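Local coordinates for protein tungsten-containing formylmethanofuran dehydrogenase 2 subunit C (Methanothermobacter wolfeii, PDB 5T5I) that forms the C subunit of a tungsten enzyme complex that probably interconverts carbon dioxide and methanofuran with formylmethanofuran in methanogenesis, at residues 6-11 and 67-72; 13-18 and 73-78. All coordinates share one frame; numbering follows the deposited sequence.

From the N terminus the chain runs through strand 3-8, turns past Q11 and continues into strand 16-17. It then passes through helices 23-26 and 31-35 and strands 38-41, 44-47 and 52-56 before returning as strands 66-69 and 76-77. Contact 1 closes a loop with 55 residues between its segments, and contact 2 closes an overlapping one with 54. Because their segments alternate in sequence, the two closures cross and do not nest. Their centres lie about 11 Å apart, and Q11 joins them: its OE1 probably accepts hydrogen bonds from N75 N and T76 OG1. Together they fasten the N-terminal region beside the first parallel strands of the beta-helix.

Contact 1 of 2, residues 6-11 and 67-72; sequences LTPKEQ and IIIDGD
The ring of P8 lies directly against G71, with P8 CG 3.8 Å from G71 CA, at a backbone position that itself demands glycine. With phi at 161°, any CB on G71 would jam against the preceding carbonyl O and also run into P8 CG. The site lies just past the parallel pairing of strand 3-8 with strand 66-69, at the start of the parallel beta-helix; the short strand segments run 16° from parallel. Within these segments two backbone bonds carry the pairing: L6 N donates to I68 O at 2.8 Å, and D70 N donates to L6 O at 2.8 Å. L6 O is also approached by the CA-H of I69. On the face of the sheet bearing L6 and I69, L6 CD1 packs on I67 CG2 at 4.1 Å, with F26 touching both side chains. D70 CG lies anti to the backbone N (chi1 -166°), and on the T7 side one water bridges the contact, donating to D70 OD2 at 2.7 Å and hydrogen-bonded to T7 OG1, while D70 OD1 makes a salt bridge to R91. Beyond the inverse gamma turn centred on D70, whose G71 N to I69 O bond is weak, D72 O is covered by P8 CG at 3.8 Å and by Q11 CG at 3.7 Å.

Contact 2 of 2, residues 13-18 and 73-78; sequences EVPLEA and VYNTKR
E17 OE2 is gripped by R78 NE at 3.2 Å, in a salt bridge, and by a basic side chain of another protein chain. The pair sits at the end of a short parallel beta pairing, strand 16-17 with 76-77, where a small mixed sheet meets the beta-helix, T76 and R78 bonding onward to N95 and M96. The E17 and R78 side chains run alongside each other in the same direction, their carboxylate and guanidinium planes 38° apart; NE reaches OE2 from 50° above the carboxylate plane, while OE2 stays near the guanidinium plane. A water links R78 NH1 to E17 OE1. An alanine in place of E17 removes the carboxylate, which would probably leave R78 NE and the other chain's basic side chain without their shared acid partner and the bridging water without one of its acceptors. R78 also meets Q81 and Y97. The backbone register rests on three bonds: L16 N to N75 O, K77 N to L16 O, and A18 N to K77 O, each 2.9 Å. K77, extended beyond CG, brings its CE against the P15 ring, 4.0 Å from P15 CB, before NZ makes salt bridges with acidic oxygen atoms of the other protein chain. On the opposite face of the pairing, A18 CB rests 3.9 Å from T76 CG2.

Contact 1 of 2, residues 6-11 and 67-72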
# COMPACT_ATOMS: atom_id res chain seq x y z
N LEU C 6 -62.77 8.54 -0.99
CA LEU C 6 -62.54 7.48 -1.96
C LEU C 6 -62.00 6.29 -1.19
O LEU C 6 -60.92 6.38 -0.62
CB LEU C 6 -61.53 7.88 -3.05
CG LEU C 6 -61.83 9.10 -3.93
CD1 LEU C 6 -60.80 9.19 -5.06
CD2 LEU C 6 -63.20 9.03 -4.52
N THR C 7 -62.75 5.18 -1.14
CA THR C 7 -62.30 3.99 -0.42
C THR C 7 -61.90 2.99 -1.47
O THR C 7 -62.77 2.53 -2.22
CB THR C 7 -63.38 3.47 0.52
OG1 THR C 7 -63.83 4.55 1.33
CG2 THR C 7 -62.88 2.34 1.41
N PRO C 8 -60.61 2.67 -1.60
CA PRO C 8 -60.20 1.76 -2.67
C PRO C 8 -60.70 0.34 -2.51
O PRO C 8 -60.70 -0.21 -1.42
CB PRO C 8 -58.67 1.81 -2.65
CG PRO C 8 -58.30 2.39 -1.38
CD PRO C 8 -59.45 3.14 -0.82
N LYS C 9 -61.09 -0.27 -3.64
CA LYS C 9 -61.40 -1.69 -3.72
C LYS C 9 -60.01 -2.33 -3.94
O LYS C 9 -59.00 -1.62 -3.86
CB LYS C 9 -62.37 -1.95 -4.89
CG LYS C 9 -63.72 -1.28 -4.68
CD LYS C 9 -64.61 -1.40 -5.89
CE LYS C 9 -65.95 -0.74 -5.65
NZ LYS C 9 -66.78 -0.72 -6.89
N GLU C 10 -59.92 -3.64 -4.21
CA GLU C 10 -58.61 -4.25 -4.42
C GLU C 10 -57.86 -3.59 -5.59
O GLU C 10 -58.42 -3.47 -6.69
CB GLU C 10 -58.72 -5.77 -4.65
CG GLU C 10 -57.37 -6.46 -4.74
CD GLU C 10 -57.42 -7.97 -4.61
OE1 GLU C 10 -56.53 -8.53 -3.92
OE2 GLU C 10 -58.32 -8.60 -5.21
N GLN C 11 -56.62 -3.15 -5.36
CA GLN C 11 -55.82 -2.53 -6.41
C GLN C 11 -55.44 -3.60 -7.44
O GLN C 11 -55.11 -4.72 -7.05
CB GLN C 11 -54.55 -1.88 -5.85
CG GLN C 11 -54.81 -0.58 -5.10
CD GLN C 11 -54.71 0.63 -6.00
OE1 GLN C 11 -53.61 1.11 -6.30
NE2 GLN C 11 -55.85 1.18 -6.40
N ILE C 67 -60.06 15.79 -0.83
CA ILE C 67 -60.23 14.39 -1.23
C ILE C 67 -59.47 13.52 -0.23
O ILE C 67 -58.27 13.71 -0.04
CB ILE C 67 -59.74 14.12 -2.68
CG1 ILE C 67 -60.47 15.03 -3.70
CG2 ILE C 67 -59.96 12.62 -3.04
CD1 ILE C 67 -59.91 15.02 -5.15
N ILE C 68 -60.16 12.55 0.38
CA ILE C 68 -59.54 11.61 1.30
C ILE C 68 -59.55 10.24 0.64
O ILE C 68 -60.63 9.70 0.40
CB ILE C 68 -60.24 11.57 2.69
CG1 ILE C 68 -60.26 12.98 3.33
CG2 ILE C 68 -59.55 10.54 3.62
CD1 ILE C 68 -60.93 13.09 4.71
N ILE C 69 -58.37 9.67 0.36
CA ILE C 69 -58.27 8.32 -0.19
C ILE C 69 -58.06 7.47 1.05
O ILE C 69 -56.97 7.48 1.63
CB ILE C 69 -57.16 8.15 -1.25
CG1 ILE C 69 -57.39 9.15 -2.40
CG2 ILE C 69 -57.13 6.69 -1.75
CD1 ILE C 69 -56.47 9.04 -3.57
N ASP C 70 -59.13 6.80 1.51
CA ASP C 70 -59.11 6.05 2.76
C ASP C 70 -58.59 4.63 2.56
O ASP C 70 -59.31 3.66 2.79
CB ASP C 70 -60.50 6.06 3.43
CG ASP C 70 -60.50 5.60 4.88
OD1 ASP C 70 -59.46 5.78 5.56
OD2 ASP C 70 -61.52 5.05 5.32
N GLY C 71 -57.32 4.52 2.16
CA GLY C 71 -56.70 3.23 1.94
C GLY C 71 -55.45 3.30 1.08
O GLY C 71 -55.06 4.37 0.60
N ASP C 72 -54.85 2.15 0.86
CA ASP C 72 -53.62 2.04 0.09
C ASP C 72 -53.86 2.08 -1.42
O ASP C 72 -54.66 1.29 -1.94
CB ASP C 72 -52.88 0.75 0.50
CG ASP C 72 -51.50 0.61 -0.09
OD1 ASP C 72 -50.92 1.64 -0.49
OD2 ASP C 72 -50.98 -0.52 -0.14
O HOH W 1 -63.83 4.61 4.00

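Contact 2 of 2, residues 13-18 and 73-78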
# COMPACT_ATOMS: atom_id res chain seq x y z
N GLU C 13 -53.13 -5.58 -10.46
CA GLU C 13 -51.70 -5.80 -10.74
C GLU C 13 -51.20 -4.93 -11.90
O GLU C 13 -50.03 -4.53 -11.91
CB GLU C 13 -51.40 -7.28 -11.06
CG GLU C 13 -51.46 -8.19 -9.84
CD GLU C 13 -50.69 -9.49 -9.97
OE1 GLU C 13 -50.40 -9.92 -11.11
OE2 GLU C 13 -50.37 -10.09 -8.91
N VAL C 14 -52.07 -4.67 -12.91
CA VAL C 14 -51.77 -3.75 -14.00
C VAL C 14 -52.11 -2.39 -13.39
O VAL C 14 -53.26 -2.21 -13.00
CB VAL C 14 -52.61 -4.03 -15.26
CG1 VAL C 14 -52.43 -2.92 -16.30
CG2 VAL C 14 -52.25 -5.38 -15.85
N PRO C 15 -51.17 -1.44 -13.23
CA PRO C 15 -51.52 -0.19 -12.52
C PRO C 15 -52.61 0.68 -13.16
O PRO C 15 -52.88 0.59 -14.36
CB PRO C 15 -50.20 0.59 -12.45
CG PRO C 15 -49.14 -0.38 -12.79
CD PRO C 15 -49.74 -1.47 -13.59
N LEU C 16 -53.22 1.52 -12.32
CA LEU C 16 -54.19 2.53 -12.74
C LEU C 16 -53.43 3.84 -12.95
O LEU C 16 -52.44 4.09 -12.26
CB LEU C 16 -55.24 2.77 -11.63
CG LEU C 16 -56.09 1.57 -11.18
CD1 LEU C 16 -56.99 1.97 -10.03
CD2 LEU C 16 -56.92 1.03 -12.32
N GLU C 17 -53.91 4.67 -13.88
CA GLU C 17 -53.39 6.04 -14.07
C GLU C 17 -54.61 6.92 -13.83
O GLU C 17 -55.59 6.79 -14.56
CB GLU C 17 -52.81 6.30 -15.46
CG GLU C 17 -51.64 5.40 -15.82
CD GLU C 17 -50.67 5.95 -16.84
OE1 GLU C 17 -49.80 5.19 -17.30
OE2 GLU C 17 -50.77 7.16 -17.17
N ALA C 18 -54.57 7.76 -12.80
CA ALA C 18 -55.73 8.55 -12.41
C ALA C 18 -55.44 10.05 -12.24
O ALA C 18 -55.70 10.61 -11.17
CB ALA C 18 -56.34 7.96 -11.15
N VAL C 73 -53.16 2.98 -2.14
CA VAL C 73 -53.26 3.08 -3.60
C VAL C 73 -51.86 2.97 -4.21
O VAL C 73 -51.48 3.77 -5.09
CB VAL C 73 -54.08 4.31 -4.08
CG1 VAL C 73 -55.56 4.11 -3.81
CG2 VAL C 73 -53.60 5.61 -3.44
N TYR C 74 -51.11 1.94 -3.75
CA TYR C 74 -49.74 1.64 -4.18
C TYR C 74 -49.61 1.46 -5.71
O TYR C 74 -48.51 1.65 -6.23
CB TYR C 74 -49.17 0.39 -3.46
CG TYR C 74 -49.67 -0.92 -4.02
CD1 TYR C 74 -50.91 -1.43 -3.66
CD2 TYR C 74 -48.92 -1.62 -4.96
CE1 TYR C 74 -51.39 -2.62 -4.21
CE2 TYR C 74 -49.39 -2.81 -5.52
CZ TYR C 74 -50.63 -3.30 -5.14
OH TYR C 74 -51.13 -4.48 -5.65
N ASN C 75 -50.69 1.06 -6.40
CA ASN C 75 -50.67 0.86 -7.85
C ASN C 75 -51.52 1.89 -8.61
O ASN C 75 -52.04 1.59 -9.68
CB ASN C 75 -51.04 -0.60 -8.19
CG ASN C 75 -49.89 -1.37 -8.82
OD1 ASN C 75 -48.74 -0.92 -8.82
ND2 ASN C 75 -50.16 -2.55 -9.36
N THR C 76 -51.55 3.15 -8.11
CA THR C 76 -52.28 4.24 -8.77
C THR C 76 -51.31 5.39 -9.01
O THR C 76 -50.73 5.94 -8.06
CB THR C 76 -53.51 4.67 -7.98
OG1 THR C 76 -54.30 3.52 -7.72
CG2 THR C 76 -54.35 5.70 -8.73
N LYS C 77 -51.14 5.73 -10.29
CA LYS C 77 -50.22 6.76 -10.77
C LYS C 77 -50.93 8.09 -11.04
O LYS C 77 -52.14 8.11 -11.29
CB LYS C 77 -49.56 6.29 -12.09
CG LYS C 77 -48.74 5.02 -11.96
CD LYS C 77 -48.28 4.48 -13.32
CE LYS C 77 -47.37 3.28 -13.15
NZ LYS C 77 -46.96 2.71 -14.45
N ARG C 78 -50.16 9.19 -11.00
CA ARG C 78 -50.57 10.56 -11.37
C ARG C 78 -51.66 11.19 -10.49
O ARG C 78 -52.29 12.15 -10.92
CB ARG C 78 -50.98 10.60 -12.86
CG ARG C 78 -49.89 10.07 -13.79
CD ARG C 78 -50.24 10.21 -15.25
NE ARG C 78 -49.18 9.68 -16.10
CZ ARG C 78 -48.05 10.30 -16.45
NH1 ARG C 78 -47.17 9.69 -17.22
NH2 ARG C 78 -47.80 11.53 -16.02
O HOH W 2 -47.88 -4.52 -10.27
O HOH W 3 -47.57 6.89 -17.49